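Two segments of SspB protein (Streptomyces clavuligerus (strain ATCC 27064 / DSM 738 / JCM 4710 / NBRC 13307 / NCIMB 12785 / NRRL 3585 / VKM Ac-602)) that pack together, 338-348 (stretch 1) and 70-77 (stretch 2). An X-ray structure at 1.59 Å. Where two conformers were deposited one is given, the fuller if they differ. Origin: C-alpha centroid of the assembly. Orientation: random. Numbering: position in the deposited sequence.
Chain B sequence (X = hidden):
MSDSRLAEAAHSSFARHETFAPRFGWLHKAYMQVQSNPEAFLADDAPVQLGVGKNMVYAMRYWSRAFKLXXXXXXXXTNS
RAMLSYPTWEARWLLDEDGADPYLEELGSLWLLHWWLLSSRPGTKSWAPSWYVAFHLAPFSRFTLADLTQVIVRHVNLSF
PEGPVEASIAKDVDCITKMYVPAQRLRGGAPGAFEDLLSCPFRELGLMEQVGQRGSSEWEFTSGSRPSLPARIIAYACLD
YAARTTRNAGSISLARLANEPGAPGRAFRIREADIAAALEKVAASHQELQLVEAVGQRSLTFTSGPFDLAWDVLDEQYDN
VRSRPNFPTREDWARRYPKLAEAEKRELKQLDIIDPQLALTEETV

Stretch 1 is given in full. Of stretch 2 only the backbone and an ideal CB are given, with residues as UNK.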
# COMPACT_ATOMS: atom_id res chain seq x y z
N PRO B 338 1.26 -23.63 -21.95
CA PRO B 338 2.49 -24.13 -22.58
C PRO B 338 3.35 -23.03 -23.18
O PRO B 338 4.54 -23.20 -23.42
CB PRO B 338 1.97 -25.06 -23.66
CG PRO B 338 0.57 -24.67 -23.90
CD PRO B 338 0.02 -24.17 -22.57
N LYS B 339 2.71 -21.87 -23.36
CA LYS B 339 3.45 -20.66 -23.88
C LYS B 339 4.51 -20.05 -22.97
O LYS B 339 5.51 -19.49 -23.45
CB LYS B 339 2.56 -19.60 -24.49
CG LYS B 339 2.25 -19.92 -25.95
CD LYS B 339 0.82 -19.79 -26.30
CE LYS B 339 0.58 -20.60 -27.60
NZ LYS B 339 1.50 -20.25 -28.72
N LEU B 340 4.35 -20.29 -21.65
CA LEU B 340 5.46 -19.96 -20.68
C LEU B 340 6.82 -20.59 -21.06
O LEU B 340 7.78 -19.88 -21.16
CB LEU B 340 5.10 -20.38 -19.23
CG LEU B 340 3.81 -19.75 -18.68
CD1 LEU B 340 3.41 -20.30 -17.33
CD2 LEU B 340 4.05 -18.25 -18.54
N ALA B 341 6.88 -21.93 -21.26
CA ALA B 341 8.13 -22.62 -21.61
C ALA B 341 8.61 -22.14 -23.01
O ALA B 341 9.80 -22.04 -23.26
CB ALA B 341 7.95 -24.14 -21.54
N GLU B 342 7.62 -21.90 -23.88
CA GLU B 342 7.87 -21.43 -25.25
C GLU B 342 8.60 -20.08 -25.24
O GLU B 342 9.59 -19.89 -25.96
CB GLU B 342 6.58 -21.37 -26.08
CG GLU B 342 6.20 -22.71 -26.68
CD GLU B 342 7.40 -23.41 -27.30
OE1 GLU B 342 8.00 -22.85 -28.26
OE2 GLU B 342 7.75 -24.52 -26.82
N ALA B 343 8.10 -19.18 -24.39
CA ALA B 343 8.79 -17.92 -24.13
C ALA B 343 10.24 -18.07 -23.53
O ALA B 343 11.20 -17.41 -23.99
CB ALA B 343 7.90 -17.00 -23.27
N GLU B 344 10.39 -18.93 -22.51
CA GLU B 344 11.72 -19.25 -21.98
C GLU B 344 12.66 -19.79 -23.10
O GLU B 344 13.80 -19.35 -23.22
CB GLU B 344 11.62 -20.21 -20.81
CG GLU B 344 12.92 -20.21 -19.99
CD GLU B 344 12.97 -21.33 -19.00
OE1 GLU B 344 12.53 -22.44 -19.35
OE2 GLU B 344 13.44 -21.11 -17.86
N LYS B 345 12.14 -20.71 -23.92
CA LYS B 345 12.93 -21.32 -25.00
C LYS B 345 13.44 -20.31 -26.02
O LYS B 345 14.61 -20.35 -26.46
CB LYS B 345 12.14 -22.42 -25.72
CG LYS B 345 12.10 -23.74 -24.97
CD LYS B 345 11.68 -24.88 -25.90
CE LYS B 345 11.62 -26.21 -25.14
NZ LYS B 345 10.67 -26.14 -23.98
N ARG B 346 12.53 -19.41 -26.38
CA ARG B 346 12.85 -18.30 -27.28
C ARG B 346 13.99 -17.47 -26.75
O ARG B 346 14.89 -17.08 -27.52
CB ARG B 346 11.64 -17.40 -27.48
CG ARG B 346 11.94 -16.37 -28.58
CD ARG B 346 10.95 -15.24 -28.66
NE ARG B 346 10.49 -14.84 -27.34
CZ ARG B 346 11.20 -14.18 -26.43
NH1 ARG B 346 12.49 -13.80 -26.65
NH2 ARG B 346 10.61 -13.90 -25.26
N GLU B 347 13.92 -17.15 -25.46
CA GLU B 347 14.99 -16.35 -24.87
C GLU B 347 16.30 -17.16 -24.79
O GLU B 347 17.38 -16.64 -25.07
CB GLU B 347 14.56 -15.82 -23.50
CG GLU B 347 15.39 -14.62 -23.09
CD GLU B 347 14.91 -13.96 -21.80
OE1 GLU B 347 15.75 -13.75 -20.94
OE2 GLU B 347 13.68 -13.59 -21.67
N LEU B 348 16.19 -18.45 -24.41
CA LEU B 348 17.35 -19.32 -24.30
C LEU B 348 18.06 -19.42 -25.65
O LEU B 348 19.30 -19.40 -25.72
CB LEU B 348 16.94 -20.68 -23.80
CG LEU B 348 16.76 -20.79 -22.29
CD1 LEU B 348 16.11 -22.10 -21.90
CD2 LEU B 348 18.03 -20.58 -21.46
N UNK B 70 4.00 -12.32 -15.44
CA UNK B 70 3.58 -12.86 -16.73
C UNK B 70 4.79 -13.06 -17.59
O UNK B 70 5.87 -12.51 -17.29
CB UNK B 70 2.57 -11.94 -17.42
N UNK B 71 4.60 -13.93 -18.61
CA UNK B 71 5.53 -14.03 -19.73
C UNK B 71 4.70 -13.68 -20.97
O UNK B 71 3.47 -13.84 -20.95
CB UNK B 71 6.17 -15.42 -19.83
N UNK B 72 5.34 -13.25 -22.04
CA UNK B 72 4.63 -12.95 -23.25
C UNK B 72 5.20 -13.82 -24.41
O UNK B 72 6.40 -14.17 -24.46
CB UNK B 72 4.73 -11.46 -23.56
N UNK B 73 4.28 -14.15 -25.33
CA UNK B 73 4.66 -14.98 -26.51
C UNK B 73 3.66 -14.84 -27.60
O UNK B 73 2.53 -14.51 -27.31
CB UNK B 73 4.79 -16.46 -26.14
N UNK B 74 4.01 -15.11 -28.86
CA UNK B 74 2.97 -15.12 -29.90
C UNK B 74 1.87 -16.14 -29.59
O UNK B 74 2.13 -17.24 -29.03
CB UNK B 74 3.59 -15.43 -31.26
N UNK B 75 0.63 -15.78 -29.91
CA UNK B 75 -0.50 -16.71 -29.85
C UNK B 75 -0.30 -17.66 -31.02
O UNK B 75 0.54 -17.44 -31.85
CB UNK B 75 -1.85 -16.00 -29.91
N UNK B 76 -1.09 -18.73 -31.08
CA UNK B 76 -0.99 -19.71 -32.17
C UNK B 76 -1.64 -19.15 -33.45
O UNK B 76 -2.37 -19.85 -34.18
CB UNK B 76 -1.65 -21.03 -31.77
N UNK B 77 -1.39 -17.90 -33.76
CA UNK B 77 -2.39 -17.25 -34.55
C UNK B 77 -2.42 -17.30 -36.08
O UNK B 77 -3.47 -17.10 -36.66
CB UNK B 77 -2.33 -15.77 -34.16

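The helix of stretch 1 lies across an extended strand at a steep angle, 79° between their N-to-C directions, with the axes 7.5 Å apart at closest approach. Where the two cross, the helix presents the small side chain of Ala343. From 71 to 73 the CA-to-CB bonds point toward, away and toward the helix, so the positions facing it are the ones to read carefully.

Position 70 has extended backbone angles, a CB directed sideways and nothing of the helix within 5.5 Å. Stretch 1 sets no preference here; the residue is Thr70, which makes no contact.

Position 71 points toward the helix. Its ideal CB sits 3.8 Å from Leu340 CD2 and 4.2 Å from Ala343 CB, so aliphatic atoms are welcome at the root of the side chain. Farther along the helix come the carboxylates of Glu344 and Glu347, one turn and two turns beyond Leu340. A medium hydrophobic residue could cover the near part, but a long cationic one, lysine or arginine, could also reach the acids. The residue is Arg71. Its CB packs 3.7 Å from Leu340 CD2, its CD lies 3.7 Å from Ala343 CB, and the guanidinium then runs along the helix, with Glu344 CA and Ala343 O over one face. Glu347 OE2 approaches at the edge, 3.2 Å from Arg71 NH1, in a salt bridge whose hydrogen bond is weak, bent to 131°. Glu344 contributes charge at longer range, its OE2 4.5 Å from Arg71 NH2.

Position 72 points away, leaving stretch 1 little say in its side chain. The backbone does the touching: the carbonyl O of Glu72, the residue found here, lies 3.4 Å from Ala343 CB.

Position 73 turns toward the helix again, its ideal CB 4.1 Å from Lys339 O and 4.3 Å from Ala343 CB. The visible surface is a shallow shelf made by Lys339, Glu342, Ala343 and Arg346. A flat ring would suit it, as would a medium aliphatic chain. The residue is His73, with chi1 at -158° (t). Glu342 CB lies over the ring face, 4.0 Å from the centroid of the His73 ring, in a CH-pi contact; Ala343 N is over a face as well, while Arg346 NE approaches the ring edge, 4.2 Å from His73 CD2.

Position 74 directs its CB sideways, with no helix atom within 5.5 Å, so many side chains would fit. Its backbone is what engages stretch 1: the carbonyl O accepts a hydrogen bond from Lys339 NZ at 3.1 Å. The residue is Tyr74; its ring end comes nearer than its CB, with CE2 4.8 Å from Arg346 CD, a loose approach at the margin.

Position 75 points its ideal CB away and asks for nothing from stretch 1; it is Gly75. At 76 the ideal CB is 4.5 Å from Lys339 NZ, so a polar or acidic residue is plausible. Asp76 is found, but forms no salt bridge with that lysine. Position 77 is out of reach, open to almost anything, and holds Asp77.

Stretch 2 (70-77) TREHYGDD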
# COMPACT_ATOMS: atom_id res chain seq x y z
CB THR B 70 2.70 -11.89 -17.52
OG1 THR B 70 3.40 -10.62 -17.67
CG2 THR B 70 1.34 -11.66 -16.82
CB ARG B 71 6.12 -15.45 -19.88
CG ARG B 71 7.33 -15.81 -19.01
CD ARG B 71 8.55 -15.58 -19.97
NE ARG B 71 9.55 -16.39 -19.49
CZ ARG B 71 10.82 -16.33 -19.73
NH1 ARG B 71 11.30 -15.44 -20.60
NH2 ARG B 71 11.58 -17.21 -19.09
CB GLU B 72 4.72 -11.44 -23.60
CG GLU B 72 4.08 -10.54 -22.55
CD GLU B 72 4.01 -9.11 -23.00
OE1 GLU B 72 4.37 -8.78 -24.15
OE2 GLU B 72 3.64 -8.29 -22.15
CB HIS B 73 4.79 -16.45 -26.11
CG HIS B 73 5.65 -17.25 -27.08
ND1 HIS B 73 5.13 -18.19 -27.86
CD2 HIS B 73 6.97 -17.09 -27.49
CE1 HIS B 73 6.09 -18.72 -28.65
NE2 HIS B 73 7.21 -18.03 -28.44
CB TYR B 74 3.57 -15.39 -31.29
CG TYR B 74 4.84 -14.58 -31.56
CD1 TYR B 74 4.76 -13.23 -31.97
CD2 TYR B 74 6.10 -15.15 -31.38
CE1 TYR B 74 5.91 -12.49 -32.23
CE2 TYR B 74 7.26 -14.41 -31.62
CZ TYR B 74 7.16 -13.09 -32.05
OH TYR B 74 8.32 -12.36 -32.29
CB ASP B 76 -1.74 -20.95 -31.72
CG ASP B 76 -3.05 -20.60 -31.05
OD1 ASP B 76 -3.68 -19.58 -31.42
OD2 ASP B 76 -3.43 -21.34 -30.12
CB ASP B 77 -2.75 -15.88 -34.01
CG ASP B 77 -4.18 -15.53 -34.33
OD1 ASP B 77 -5.09 -16.22 -33.82
OD2 ASP B 77 -4.37 -14.62 -35.16
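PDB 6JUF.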